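Local coordinates for polyketide synthase/nonribosomal peptide synthetase hybrid RzxB (Pseudomonas fluorescens, PDB 5IL6), which probably serves as a dehydratase domain of a trans-AT rhizoxin assembly line, removing water from beta-hydroxyacyl intermediates of the growing polyketide, at residues Leu13-Arg19 with Tyr29-Phe33; Gly47-Leu51 with Gln87-Val91; Arg76-Ile80 with Ala130-Glu136; Asp183-Ile189 with Leu247-Arg253. All coordinates share one frame; numbering follows the deposited sequence.

Contact 1: residues Leu13-Arg19 with Tyr29-Phe33; sequences LHPLLHR and YLSRF
The start of a hotdog domain, where the loop 13-19 runs into a short edge strand, is sewn onto strand 27-32 through Ser31 and His18. The Ser31 hydroxyl is held twice: OG donates to Leu16 O at 2.9 Å, approaching from above the carbonyl plane, and accepts from His18 N at 3.0 Å (N-H...O 153°). With OG anti to its own carbonyl carbon (chi1 -51°), it reaches the backbone at the close of the type I turn His14-Leu17. The same serine's CB lies over one face of the His18 ring, 3.6 Å from the centroid and 14° off the normal, a CH-pi contact. Further round, His18 NE2 makes a weak bond to Pro15 O, and the imidazole meets the Phe33 ring obliquely; outside the pair, His12 stacks on it. Beyond this, Arg19 and Leu30 form an antiparallel hydrogen-bonded pair, Leu30 N lying 2.8 Å from Arg19 O. Leu17 CD1 packs against Tyr29 CB at 3.6 Å, and helix 53-67 adds Met59 against Leu17 and Ala67 against Tyr29. Replacing His18 with an alanine would probably leave Ser31 CB without its aromatic lid and Pro15 O without its weak donor, opening a gap beside Phe33. Donating one hydrogen bond and accepting another, the buried hydroxyl of Ser31 is satisfied by two backbone groups and ties the end of the turn to the strand.

Contact 2: residues Gly47-Leu51 with Gln87-Val91; sequences GQAVL and QPFSV
Ala49 O is gripped from two directions: Ser90 OG donates to it at 2.9 Å, and a water that also accepts from Val91 N donates to it at 2.8 Å. The hydroxyl stands above the carbonyl plane, 36° out of it, so the bond does not follow a lone pair. Its OG is anti to the serine's carbonyl carbon (chi1 -67°), which also sets it 3.3 Å from Val50 CG2. Next along, Leu51 N donates to Phe89 O at 2.9 Å in an almost straight bond (173°), arriving nearly along the C=O axis. No direct bond returns; a second water bridges the two residues, donating to Leu51 O and accepting from Phe89 N at 2.8 Å. These direct and water-mediated bonds join segment 47-51, which carries the short strand 48-49, to the loop between strands 77-85 and 98-105.

Apolar side chains add to it. Val50 CG1 presses on Pro88 CB at 3.3 Å, tighter than usual for two carbons, while Leu51 CB lies 4.1 Å from Phe89 CD2, at the ring edge. That ring also takes an edge-to-face contact with His127. An alanine in place of Ser90 would probably leave Ala49 O with the water as its remaining partner here and weaken the tie between the two segments. With two bonds made directly and two bridges running through water, the hold depends on solvent as well as protein, consistent with a junction of irregular chain rather than a regular beta ladder.

Contact 3: residues Arg76-Ile80 with Ala130-Glu136; sequences RGLVI and ARASTAE
The guanidinium of Arg76 lies across Thr134, the two side chains crossing at about a right angle. One face of the flat group is turned to Thr134 OG1 and Ala135 N; Arg76 NH1 comes to 3.1 Å from Thr134 OG1, but the angle is too poor for a hydrogen bond, so this is overlap rather than donation. A bend at chi3 (88°) folds the arginine back over the neighbouring strand. Alongside, the backbones pair: Gly77 N reaches Ala135 O at 2.7 Å, nearly straight at 171°. Val79 N to Ser133 O and Ser133 N to Val79 O are both 2.9 Å. On the face with Leu78 and Ile80, Leu78 CD1 touches Thr134 CG2 at 3.9 Å and Ile80 CG2 touches Ala130 CB at 3.8 Å; helix 53-67 covers this side. On the other face Val79 CG2 packs on Ala135 CB at 4.1 Å. The strand axes run antiparallel at 158°. Since 77-85 also pairs with strand 230-239, the ladder probably lies next to the junction of the two hotdog halves, and a curved antiparallel sheet wrapped on a central helix is typical of the hotdog fold, here doubled as in polyketide synthase dehydratases.

Contact 4: residues Asp183-Ile189 with Leu247-Arg253; sequences DQALARI and LQVQIRR
Gln184 reaches across to Gln250 and Arg252, its CG anti to the carbonyl carbon (chi1 -69°). Its CB sits 3.6 Å from Ile251 O, and its CG lies 3.6 Å from Arg252 CD. At the end of the extended chain Gln184 OE1 accepts from Gln250 NE2 at 2.9 Å (N-H...O 152°); the acceptor lies in the amide plane of Gln250, whereas the donor stands above the carbonyl plane of Gln184. The remaining atom, Gln184 NE2, is 3.3 Å from Arg252 NH1, a pair of donors that cannot bond, the amide lying at 17° to the guanidinium plane. Gln250 uses its other amide atom, OE1, to accept from Asp143 N.

These residues share a face with Leu186, which is covered by Leu142 and Phe144, on an antiparallel ladder in the second hotdog half of the dehydratase. Bonded pairs fall at Ala185-Ile251, Ala187-Val249 and Ile189-Leu247; Ala187 N and Val249 N each donate to the other's carbonyl. Strands 175-181 and 261-268 extend the sheet on the two sides.

At the end of the ladder Asp183 OD2 forms a salt bridge to Arg252 NE at 3.1 Å, and OD1 lies over one face of the guanidinium; both residues are poorly ordered, so this detail is less certain. Asp183 O takes a bond from Arg253 N at 3.0 Å, arriving close to straight. On the opposite, buried face Ile189 CD1 touches Val249 CG2 at 3.7 Å, and Ile189 CG1 touches Leu247 CB at 3.7 Å; helix 204-212 lies against this side, through Leu206 on both Ile189 and Leu247.

Contact 1 is buried, whereas contacts 2, 3 and 4 are partly buried. Contacts 1 and 2 touch: Phe33 packs on Phe89 and Val91, so the serine-centred junction of contact 1 joins the water-bridged one of contact 2, and both rely on a serine hydroxyl reaching a backbone carbonyl. Contacts 3 and 4 are instead regular antiparallel ladders, one in each hotdog half, with centres about 23 Å apart and no touch; each has one face against a helix (53-67 and 204-212). Their polar parts differ: an arginine overlapping Thr134 at the exposed end of contact 3, and in contact 4 a polar face with an amide pair, ending in a salt bridge. Contact 1 also meets helix 53-67.

Contact 1: residues Leu13-Arg19 with Tyr29-Phe33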
loop_
_atom_site.group_PDB
_atom_site.type_symbol
_atom_site.label_atom_id
_atom_site.label_comp_id
_atom_site.label_asym_id
_atom_site.label_seq_id
_atom_site.Cartn_x
_atom_site.Cartn_y
_atom_site.Cartn_z
ATOM N N LEU A 13 2.127 19.429 2.268
ATOM C CA LEU A 13 3.256 19.004 1.449
ATOM C C LEU A 13 2.834 17.941 0.452
ATOM O O LEU A 13 3.427 17.824 -0.626
ATOM C CB LEU A 13 4.375 18.446 2.329
ATOM C CG LEU A 13 4.833 19.304 3.502
ATOM C CD1 LEU A 13 5.861 18.527 4.309
ATOM C CD2 LEU A 13 5.381 20.634 3.040
ATOM N N HIS A 14 1.810 17.175 0.800
ATOM C CA HIS A 14 1.371 15.988 0.091
ATOM C C HIS A 14 0.014 15.620 0.676
ATOM O O HIS A 14 -0.208 15.838 1.873
ATOM C CB HIS A 14 2.387 14.857 0.264
ATOM C CG HIS A 14 2.100 13.645 -0.563
ATOM N ND1 HIS A 14 1.236 12.653 -0.152
ATOM C CD2 HIS A 14 2.577 13.252 -1.768
ATOM C CE1 HIS A 14 1.186 11.706 -1.071
ATOM N NE2 HIS A 14 1.990 12.044 -2.061
ATOM N N PRO A 15 -0.921 15.087 -0.112
ATOM C CA PRO A 15 -2.239 14.757 0.458
ATOM C C PRO A 15 -2.176 13.865 1.688
ATOM O O PRO A 15 -3.076 13.934 2.536
ATOM C CB PRO A 15 -2.959 14.064 -0.704
ATOM C CG PRO A 15 -2.301 14.579 -1.931
ATOM C CD PRO A 15 -0.880 14.899 -1.573
ATOM N N LEU A 16 -1.143 13.032 1.816
ATOM C CA LEU A 16 -0.994 12.139 2.958
ATOM C C LEU A 16 0.161 12.519 3.873
ATOM O O LEU A 16 0.422 11.805 4.849
ATOM C CB LEU A 16 -0.795 10.694 2.482
ATOM C CG LEU A 16 -1.990 9.972 1.855
ATOM C CD1 LEU A 16 -1.582 8.560 1.457
ATOM C CD2 LEU A 16 -3.185 9.940 2.795
ATOM N N LEU A 17 0.854 13.621 3.595
ATOM C CA LEU A 17 1.968 14.088 4.425
ATOM C C LEU A 17 1.768 15.597 4.552
ATOM O O LEU A 17 2.213 16.370 3.700
ATOM C CB LEU A 17 3.317 13.733 3.813
ATOM C CG LEU A 17 4.516 13.832 4.754
ATOM C CD1 LEU A 17 4.580 12.597 5.637
ATOM C CD2 LEU A 17 5.802 14.005 3.968
ATOM N N HIS A 18 1.076 16.004 5.615
ATOM C CA HIS A 18 0.532 17.355 5.679
ATOM C C HIS A 18 1.586 18.394 6.037
ATOM O O HIS A 18 1.670 19.442 5.386
ATOM C CB HIS A 18 -0.620 17.401 6.683
ATOM C CG HIS A 18 -1.778 16.527 6.310
ATOM N ND1 HIS A 18 -2.809 16.244 7.179
ATOM C CD2 HIS A 18 -2.070 15.881 5.156
ATOM C CE1 HIS A 18 -3.685 15.459 6.578
ATOM N NE2 HIS A 18 -3.260 15.224 5.350
ATOM N N ARG A 19 2.384 18.142 7.073
ATOM C CA ARG A 19 3.196 19.195 7.664
ATOM C C ARG A 19 4.568 18.676 8.067
ATOM O O ARG A 19 4.720 17.535 8.511
ATOM C CB ARG A 19 2.489 19.803 8.879
ATOM C CG ARG A 19 1.279 20.648 8.507
ATOM C CD ARG A 19 0.115 20.438 9.460
ATOM N NE ARG A 19 -1.084 21.143 8.998
ATOM C CZ ARG A 19 -2.233 20.569 8.644
ATOM N NH1 ARG A 19 -2.394 19.252 8.701
ATOM N NH2 ARG A 19 -3.244 21.327 8.238
ATOM N N TYR A 29 7.424 14.448 10.404
ATOM C CA TYR A 29 6.283 14.935 9.645
ATOM C C TYR A 29 5.001 14.558 10.373
ATOM O O TYR A 29 4.967 13.600 11.150
ATOM C CB TYR A 29 6.288 14.360 8.221
ATOM C CG TYR A 29 7.618 14.526 7.528
ATOM C CD1 TYR A 29 8.637 13.599 7.709
ATOM C CD2 TYR A 29 7.866 15.618 6.711
ATOM C CE1 TYR A 29 9.860 13.750 7.089
ATOM C CE2 TYR A 29 9.089 15.780 6.086
ATOM C CZ TYR A 29 10.082 14.841 6.280
ATOM O OH TYR A 29 11.303 14.988 5.663
ATOM N N LEU A 30 3.949 15.331 10.121
ATOM C CA LEU A 30 2.688 15.169 10.828
ATOM C C LEU A 30 1.535 15.341 9.852
ATOM O O LEU A 30 1.495 16.319 9.100
ATOM C CB LEU A 30 2.574 16.180 11.976
ATOM C CG LEU A 30 1.206 16.364 12.640
ATOM C CD1 LEU A 30 0.642 15.038 13.131
ATOM C CD2 LEU A 30 1.323 17.353 13.791
ATOM N N SER A 31 0.618 14.378 9.855
ATOM C CA SER A 31 -0.658 14.495 9.165
ATOM C C SER A 31 -1.780 14.304 10.175
ATOM O O SER A 31 -1.706 13.427 11.040
ATOM C CB SER A 31 -0.782 13.466 8.038
ATOM O OG SER A 31 0.356 13.499 7.195
ATOM N N ARG A 32 -2.811 15.140 10.072
ATOM C CA ARG A 32 -3.984 15.044 10.932
ATOM C C ARG A 32 -5.186 14.710 10.065
ATOM O O ARG A 32 -5.537 15.476 9.161
ATOM C CB ARG A 32 -4.221 16.343 11.705
ATOM C CG ARG A 32 -5.382 16.246 12.692
ATOM C CD ARG A 32 -5.482 17.460 13.604
ATOM N NE ARG A 32 -4.236 17.712 14.329
ATOM C CZ ARG A 32 -3.315 18.606 13.977
ATOM N NH1 ARG A 32 -3.478 19.361 12.898
ATOM N NH2 ARG A 32 -2.219 18.750 14.711
ATOM N N PHE A 33 -5.810 13.571 10.339
ATOM C CA PHE A 33 -6.956 13.098 9.579
ATOM C C PHE A 33 -8.235 13.291 10.382
ATOM O O PHE A 33 -8.239 13.183 11.611
ATOM C CB PHE A 33 -6.795 11.620 9.213
ATOM C CG PHE A 33 -5.543 11.320 8.440
ATOM C CD1 PHE A 33 -5.484 11.548 7.077
ATOM C CD2 PHE A 33 -4.424 10.811 9.078
ATOM C CE1 PHE A 33 -4.332 11.274 6.362
ATOM C CE2 PHE A 33 -3.268 10.536 8.370
ATOM C CZ PHE A 33 -3.224 10.766 7.010
#

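Contact 2: residues Gly47-Leu51 with Gln87-Val91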
loop_
_atom_site.group_PDB
_atom_site.type_symbol
_atom_site.label_atom_id
_atom_site.label_comp_id
_atom_site.label_asym_id
_atom_site.label_seq_id
_atom_site.Cartn_x
_atom_site.Cartn_y
_atom_site.Cartn_z
ATOM N N GLY A 47 -15.984 -2.914 10.768
ATOM C CA GLY A 47 -16.862 -1.781 10.964
ATOM C C GLY A 47 -16.176 -0.460 11.250
ATOM O O GLY A 47 -16.847 0.581 11.226
ATOM N N GLN A 48 -14.871 -0.457 11.508
ATOM C CA GLN A 48 -14.147 0.764 11.833
ATOM C C GLN A 48 -13.382 1.264 10.618
ATOM O O GLN A 48 -12.752 0.481 9.902
ATOM C CB GLN A 48 -13.165 0.541 12.983
ATOM C CG GLN A 48 -13.804 0.121 14.288
ATOM C CD GLN A 48 -12.798 0.043 15.418
ATOM O OE1 GLN A 48 -12.058 -0.933 15.543
ATOM N NE2 GLN A 48 -12.764 1.078 16.250
ATOM N N ALA A 49 -13.430 2.575 10.398
ATOM C CA ALA A 49 -12.599 3.193 9.375
ATOM C C ALA A 49 -11.141 3.113 9.805
ATOM O O ALA A 49 -10.758 3.676 10.837
ATOM C CB ALA A 49 -13.019 4.643 9.149
ATOM N N VAL A 50 -10.334 2.403 9.025
ATOM C CA VAL A 50 -8.939 2.142 9.356
ATOM C C VAL A 50 -8.083 2.548 8.168
ATOM O O VAL A 50 -8.442 2.290 7.013
ATOM C CB VAL A 50 -8.707 0.660 9.717
ATOM C CG1 VAL A 50 -7.235 0.384 9.963
ATOM C CG2 VAL A 50 -9.530 0.275 10.939
ATOM N N LEU A 51 -6.951 3.185 8.451
ATOM C CA LEU A 51 -6.057 3.620 7.389
ATOM C C LEU A 51 -5.526 2.411 6.634
ATOM O O LEU A 51 -4.947 1.498 7.233
ATOM C CB LEU A 51 -4.903 4.435 7.974
ATOM C CG LEU A 51 -4.096 5.290 6.995
ATOM C CD1 LEU A 51 -4.983 6.287 6.247
ATOM C CD2 LEU A 51 -2.972 6.015 7.728
ATOM N N GLN A 87 0.012 -2.115 14.425
ATOM C CA GLN A 87 -1.392 -1.924 14.738
ATOM C C GLN A 87 -2.059 -1.102 13.640
ATOM O O GLN A 87 -1.424 -0.237 13.039
ATOM C CB GLN A 87 -1.545 -1.206 16.074
ATOM C CG GLN A 87 -0.392 -1.427 17.027
ATOM C CD GLN A 87 -0.774 -1.164 18.464
ATOM O OE1 GLN A 87 -1.576 -0.279 18.758
ATOM N NE2 GLN A 87 -0.200 -1.941 19.373
ATOM N N PRO A 88 -3.335 -1.340 13.362
ATOM C CA PRO A 88 -4.045 -0.465 12.431
ATOM C C PRO A 88 -4.257 0.902 13.059
ATOM O O PRO A 88 -4.324 1.044 14.283
ATOM C CB PRO A 88 -5.378 -1.192 12.198
ATOM C CG PRO A 88 -5.212 -2.549 12.836
ATOM C CD PRO A 88 -4.239 -2.339 13.942
ATOM N N PHE A 89 -4.353 1.919 12.209
ATOM C CA PHE A 89 -4.556 3.285 12.665
ATOM C C PHE A 89 -5.992 3.708 12.388
ATOM O O PHE A 89 -6.466 3.613 11.250
ATOM C CB PHE A 89 -3.591 4.257 11.988
ATOM C CG PHE A 89 -3.870 5.695 12.321
ATOM C CD1 PHE A 89 -3.429 6.240 13.514
ATOM C CD2 PHE A 89 -4.596 6.494 11.452
ATOM C CE1 PHE A 89 -3.695 7.562 13.830
ATOM C CE2 PHE A 89 -4.865 7.816 11.761
ATOM C CZ PHE A 89 -4.413 8.351 12.951
ATOM N N SER A 90 -6.675 4.167 13.431
ATOM C CA SER A 90 -7.984 4.786 13.310
ATOM C C SER A 90 -7.962 6.123 14.032
ATOM O O SER A 90 -7.201 6.324 14.983
ATOM C CB SER A 90 -9.098 3.897 13.887
ATOM O OG SER A 90 -9.259 2.715 13.122
ATOM N N VAL A 91 -8.796 7.040 13.558
ATOM C CA VAL A 91 -8.919 8.358 14.168
ATOM C C VAL A 91 -9.813 8.259 15.396
ATOM O O VAL A 91 -10.933 7.739 15.324
ATOM C CB VAL A 91 -9.479 9.371 13.159
ATOM C CG1 VAL A 91 -9.720 10.726 13.826
ATOM C CG2 VAL A 91 -8.532 9.515 11.970
HETATM O O HOH W 1 -10.879 6.316 11.708
HETATM O O HOH W 2 -3.711 1.354 9.577
#

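Contact 3: residues Arg76-Ile80 with Ala130-Glu136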
loop_
_atom_site.group_PDB
_atom_site.type_symbol
_atom_site.label_atom_id
_atom_site.label_comp_id
_atom_site.label_asym_id
_atom_site.label_seq_id
_atom_site.Cartn_x
_atom_site.Cartn_y
_atom_site.Cartn_z
ATOM N N ARG A 76 16.820 7.125 -10.858
ATOM C CA ARG A 76 16.895 6.169 -9.764
ATOM C C ARG A 76 15.483 5.932 -9.242
ATOM O O ARG A 76 14.549 6.675 -9.549
ATOM C CB ARG A 76 17.808 6.672 -8.636
ATOM C CG ARG A 76 19.203 7.070 -9.077
ATOM C CD ARG A 76 20.066 7.399 -7.875
ATOM N NE ARG A 76 20.729 6.203 -7.364
ATOM C CZ ARG A 76 21.423 6.146 -6.231
ATOM N NH1 ARG A 76 21.532 7.218 -5.457
ATOM N NH2 ARG A 76 21.994 5.007 -5.864
ATOM N N GLY A 77 15.330 4.876 -8.453
ATOM C CA GLY A 77 14.051 4.528 -7.865
ATOM C C GLY A 77 14.067 4.645 -6.355
ATOM O O GLY A 77 15.111 4.498 -5.715
ATOM N N LEU A 78 12.898 4.937 -5.794
ATOM C CA LEU A 78 12.715 4.960 -4.352
ATOM C C LEU A 78 12.435 3.539 -3.879
ATOM O O LEU A 78 11.465 2.912 -4.322
ATOM C CB LEU A 78 11.563 5.896 -3.986
ATOM C CG LEU A 78 11.624 6.724 -2.698
ATOM C CD1 LEU A 78 13.009 7.295 -2.419
ATOM C CD2 LEU A 78 10.610 7.854 -2.805
ATOM N N VAL A 79 13.283 3.027 -2.992
ATOM C CA VAL A 79 13.189 1.653 -2.517
ATOM C C VAL A 79 12.854 1.683 -1.034
ATOM O O VAL A 79 13.562 2.318 -0.241
ATOM C CB VAL A 79 14.488 0.869 -2.766
ATOM C CG1 VAL A 79 14.350 -0.566 -2.259
ATOM C CG2 VAL A 79 14.848 0.882 -4.250
ATOM N N ILE A 80 11.770 1.011 -0.666
ATOM C CA ILE A 80 11.394 0.790 0.723
ATOM C C ILE A 80 11.573 -0.694 1.003
ATOM O O ILE A 80 11.116 -1.535 0.222
ATOM C CB ILE A 80 9.950 1.247 0.996
ATOM C CG1 ILE A 80 9.811 2.748 0.710
ATOM C CG2 ILE A 80 9.543 0.924 2.431
ATOM C CD1 ILE A 80 8.375 3.236 0.664
ATOM N N ALA A 130 9.985 0.776 8.679
ATOM C CA ALA A 130 10.642 0.326 7.461
ATOM C C ALA A 130 11.983 1.032 7.335
ATOM O O ALA A 130 12.302 1.953 8.090
ATOM C CB ALA A 130 9.774 0.591 6.227
ATOM N N ARG A 131 12.760 0.588 6.352
ATOM C CA ARG A 131 13.986 1.254 5.944
ATOM C C ARG A 131 13.892 1.543 4.453
ATOM O O ARG A 131 13.186 0.848 3.718
ATOM C CB ARG A 131 15.235 0.409 6.256
ATOM C CG ARG A 131 15.518 -0.680 5.236
ATOM C CD ARG A 131 16.712 -1.532 5.615
ATOM N NE ARG A 131 17.233 -2.222 4.434
ATOM C CZ ARG A 131 17.198 -3.538 4.236
ATOM N NH1 ARG A 131 16.678 -4.353 5.145
ATOM N NH2 ARG A 131 17.701 -4.050 3.120
ATOM N N ALA A 132 14.584 2.592 4.015
ATOM C CA ALA A 132 14.486 3.029 2.633
ATOM C C ALA A 132 15.866 3.380 2.095
ATOM O O ALA A 132 16.847 3.494 2.837
ATOM C CB ALA A 132 13.536 4.224 2.497
ATOM N N SER A 133 15.923 3.550 0.780
ATOM C CA SER A 133 17.146 3.913 0.071
ATOM C C SER A 133 16.743 4.360 -1.330
ATOM O O SER A 133 15.560 4.361 -1.685
ATOM C CB SER A 133 18.131 2.744 0.026
ATOM O OG SER A 133 17.579 1.647 -0.680
ATOM N N THR A 134 17.739 4.746 -2.124
ATOM C CA THR A 134 17.551 5.018 -3.542
ATOM C C THR A 134 18.491 4.116 -4.331
ATOM O O THR A 134 19.612 3.846 -3.893
ATOM C CB THR A 134 17.833 6.486 -3.879
ATOM O OG1 THR A 134 19.184 6.808 -3.531
ATOM C CG2 THR A 134 16.896 7.406 -3.102
ATOM N N ALA A 135 18.031 3.641 -5.488
ATOM C CA ALA A 135 18.836 2.723 -6.279
ATOM C C ALA A 135 18.471 2.818 -7.752
ATOM O O ALA A 135 17.350 3.193 -8.108
ATOM C CB ALA A 135 18.647 1.277 -5.809
ATOM N N GLU A 136 19.437 2.480 -8.606
ATOM C CA GLU A 136 19.115 2.133 -9.983
ATOM C C GLU A 136 18.419 0.778 -9.968
ATOM O O GLU A 136 18.951 -0.186 -9.408
ATOM C CB GLU A 136 20.385 2.061 -10.836
ATOM C CG GLU A 136 21.311 3.265 -10.760
ATOM C CD GLU A 136 22.673 2.978 -11.374
ATOM O OE1 GLU A 136 23.570 2.502 -10.641
ATOM O OE2 GLU A 136 22.843 3.203 -12.593
#

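Contact 4: residues Asp183-Ile189 with Leu247-Arg253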
loop_
_atom_site.group_PDB
_atom_site.type_symbol
_atom_site.label_atom_id
_atom_site.label_comp_id
_atom_site.label_asym_id
_atom_site.label_seq_id
_atom_site.Cartn_x
_atom_site.Cartn_y
_atom_site.Cartn_z
ATOM N N ASP A 183 -0.891 -20.161 -10.479
ATOM C CA ASP A 183 -0.564 -19.368 -9.302
ATOM C C ASP A 183 -0.285 -17.906 -9.637
ATOM O O ASP A 183 0.324 -17.200 -8.826
ATOM C CB ASP A 183 0.636 -19.979 -8.572
ATOM C CG ASP A 183 1.850 -20.135 -9.469
ATOM O OD1 ASP A 183 1.839 -19.584 -10.589
ATOM O OD2 ASP A 183 2.817 -20.806 -9.050
ATOM N N GLN A 184 -0.716 -17.440 -10.807
ATOM C CA GLN A 184 -0.551 -16.053 -11.216
ATOM C C GLN A 184 -1.907 -15.451 -11.556
ATOM O O GLN A 184 -2.837 -16.159 -11.954
ATOM C CB GLN A 184 0.371 -15.921 -12.435
ATOM C CG GLN A 184 1.822 -16.242 -12.163
ATOM C CD GLN A 184 2.740 -15.776 -13.275
ATOM O OE1 GLN A 184 2.465 -14.782 -13.948
ATOM N NE2 GLN A 184 3.844 -16.490 -13.474
ATOM N N ALA A 185 -2.009 -14.134 -11.398
ATOM C CA ALA A 185 -3.224 -13.414 -11.738
ATOM C C ALA A 185 -2.852 -12.071 -12.344
ATOM O O ALA A 185 -1.785 -11.516 -12.061
ATOM C CB ALA A 185 -4.127 -13.208 -10.515
ATOM N N LEU A 186 -3.745 -11.552 -13.182
ATOM C CA LEU A 186 -3.567 -10.252 -13.810
ATOM C C LEU A 186 -4.814 -9.423 -13.555
ATOM O O LEU A 186 -5.926 -9.852 -13.881
ATOM C CB LEU A 186 -3.317 -10.391 -15.316
ATOM C CG LEU A 186 -2.986 -9.090 -16.055
ATOM C CD1 LEU A 186 -1.630 -8.554 -15.609
ATOM C CD2 LEU A 186 -3.021 -9.294 -17.562
ATOM N N ALA A 187 -4.629 -8.242 -12.976
ATOM C CA ALA A 187 -5.736 -7.381 -12.596
ATOM C C ALA A 187 -5.645 -6.052 -13.332
ATOM O O ALA A 187 -4.551 -5.555 -13.619
ATOM C CB ALA A 187 -5.746 -7.131 -11.084
ATOM N N ARG A 188 -6.808 -5.491 -13.646
ATOM C CA ARG A 188 -6.917 -4.130 -14.151
ATOM C C ARG A 188 -7.578 -3.271 -13.085
ATOM O O ARG A 188 -8.640 -3.626 -12.565
ATOM C CB ARG A 188 -7.719 -4.071 -15.452
ATOM C CG ARG A 188 -6.903 -4.362 -16.699
ATOM C CD ARG A 188 -6.672 -5.847 -16.886
ATOM N NE ARG A 188 -6.127 -6.150 -18.206
ATOM C CZ ARG A 188 -6.065 -7.370 -18.732
ATOM N NH1 ARG A 188 -6.521 -8.416 -18.053
ATOM N NH2 ARG A 188 -5.553 -7.545 -19.941
ATOM N N ILE A 189 -6.938 -2.153 -12.759
ATOM C CA ILE A 189 -7.413 -1.237 -11.732
ATOM C C ILE A 189 -7.345 0.179 -12.282
ATOM O O ILE A 189 -6.530 0.485 -13.158
ATOM C CB ILE A 189 -6.591 -1.364 -10.429
ATOM C CG1 ILE A 189 -5.117 -1.029 -10.687
ATOM C CG2 ILE A 189 -6.724 -2.770 -9.860
ATOM C CD1 ILE A 189 -4.260 -0.974 -9.433
ATOM N N LEU A 247 -4.059 1.009 -14.289
ATOM C CA LEU A 247 -2.897 0.149 -14.121
ATOM C C LEU A 247 -3.254 -1.304 -14.387
ATOM O O LEU A 247 -4.401 -1.726 -14.216
ATOM C CB LEU A 247 -2.322 0.264 -12.704
ATOM C CG LEU A 247 -1.726 1.614 -12.314
ATOM C CD1 LEU A 247 -1.439 1.654 -10.823
ATOM C CD2 LEU A 247 -0.465 1.889 -13.104
ATOM N N GLN A 248 -2.242 -2.063 -14.801
ATOM C CA GLN A 248 -2.276 -3.518 -14.804
ATOM C C GLN A 248 -1.412 -4.019 -13.657
ATOM O O GLN A 248 -0.347 -3.457 -13.384
ATOM C CB GLN A 248 -1.747 -4.099 -16.119
ATOM C CG GLN A 248 -2.566 -3.781 -17.348
ATOM C CD GLN A 248 -1.964 -4.394 -18.594
ATOM O OE1 GLN A 248 -2.333 -5.496 -18.995
ATOM N NE2 GLN A 248 -1.020 -3.687 -19.209
ATOM N N VAL A 249 -1.866 -5.076 -12.990
ATOM C CA VAL A 249 -1.155 -5.634 -11.846
ATOM C C VAL A 249 -0.969 -7.125 -12.079
ATOM O O VAL A 249 -1.951 -7.872 -12.157
ATOM C CB VAL A 249 -1.900 -5.384 -10.524
ATOM C CG1 VAL A 249 -1.088 -5.910 -9.353
ATOM C CG2 VAL A 249 -2.192 -3.898 -10.351
ATOM N N GLN A 250 0.286 -7.554 -12.185
ATOM C CA GLN A 250 0.618 -8.969 -12.251
ATOM C C GLN A 250 0.933 -9.464 -10.847
ATOM O O GLN A 250 1.752 -8.863 -10.142
ATOM C CB GLN A 250 1.812 -9.214 -13.174
ATOM C CG GLN A 250 2.067 -10.688 -13.431
ATOM C CD GLN A 250 3.274 -10.938 -14.304
ATOM O OE1 GLN A 250 3.913 -10.005 -14.791
ATOM N NE2 GLN A 250 3.601 -12.210 -14.499
ATOM N N ILE A 251 0.292 -10.559 -10.449
ATOM C CA ILE A 251 0.384 -11.080 -9.090
ATOM C C ILE A 251 0.843 -12.528 -9.168
ATOM O O ILE A 251 0.314 -13.308 -9.968
ATOM C CB ILE A 251 -0.962 -10.974 -8.351
ATOM C CG1 ILE A 251 -1.446 -9.520 -8.328
ATOM C CG2 ILE A 251 -0.834 -11.518 -6.929
ATOM C CD1 ILE A 251 -2.862 -9.348 -7.825
ATOM N N ARG A 252 1.825 -12.883 -8.339
ATOM C CA ARG A 252 2.345 -14.244 -8.271
ATOM C C ARG A 252 2.362 -14.695 -6.820
ATOM O O ARG A 252 2.956 -14.028 -5.969
ATOM C CB ARG A 252 3.752 -14.338 -8.872
ATOM C CG ARG A 252 4.459 -15.667 -8.604
ATOM C CD ARG A 252 3.614 -16.852 -9.052
ATOM N NE ARG A 252 4.346 -18.115 -9.013
ATOM C CZ ARG A 252 5.246 -18.481 -9.921
ATOM N NH1 ARG A 252 5.541 -17.677 -10.936
ATOM N NH2 ARG A 252 5.857 -19.653 -9.813
ATOM N N ARG A 253 1.707 -15.818 -6.543
ATOM C CA ARG A 253 1.807 -16.440 -5.233
ATOM C C ARG A 253 3.245 -16.869 -4.971
ATOM O O ARG A 253 3.923 -17.399 -5.856
ATOM C CB ARG A 253 0.867 -17.642 -5.155
ATOM C CG ARG A 253 0.848 -18.361 -3.815
ATOM C CD ARG A 253 -0.254 -17.843 -2.914
ATOM N NE ARG A 253 -0.357 -18.635 -1.689
ATOM C CZ ARG A 253 -1.300 -19.542 -1.444
ATOM N NH1 ARG A 253 -2.252 -19.792 -2.336
ATOM N NH2 ARG A 253 -1.294 -20.204 -0.292
#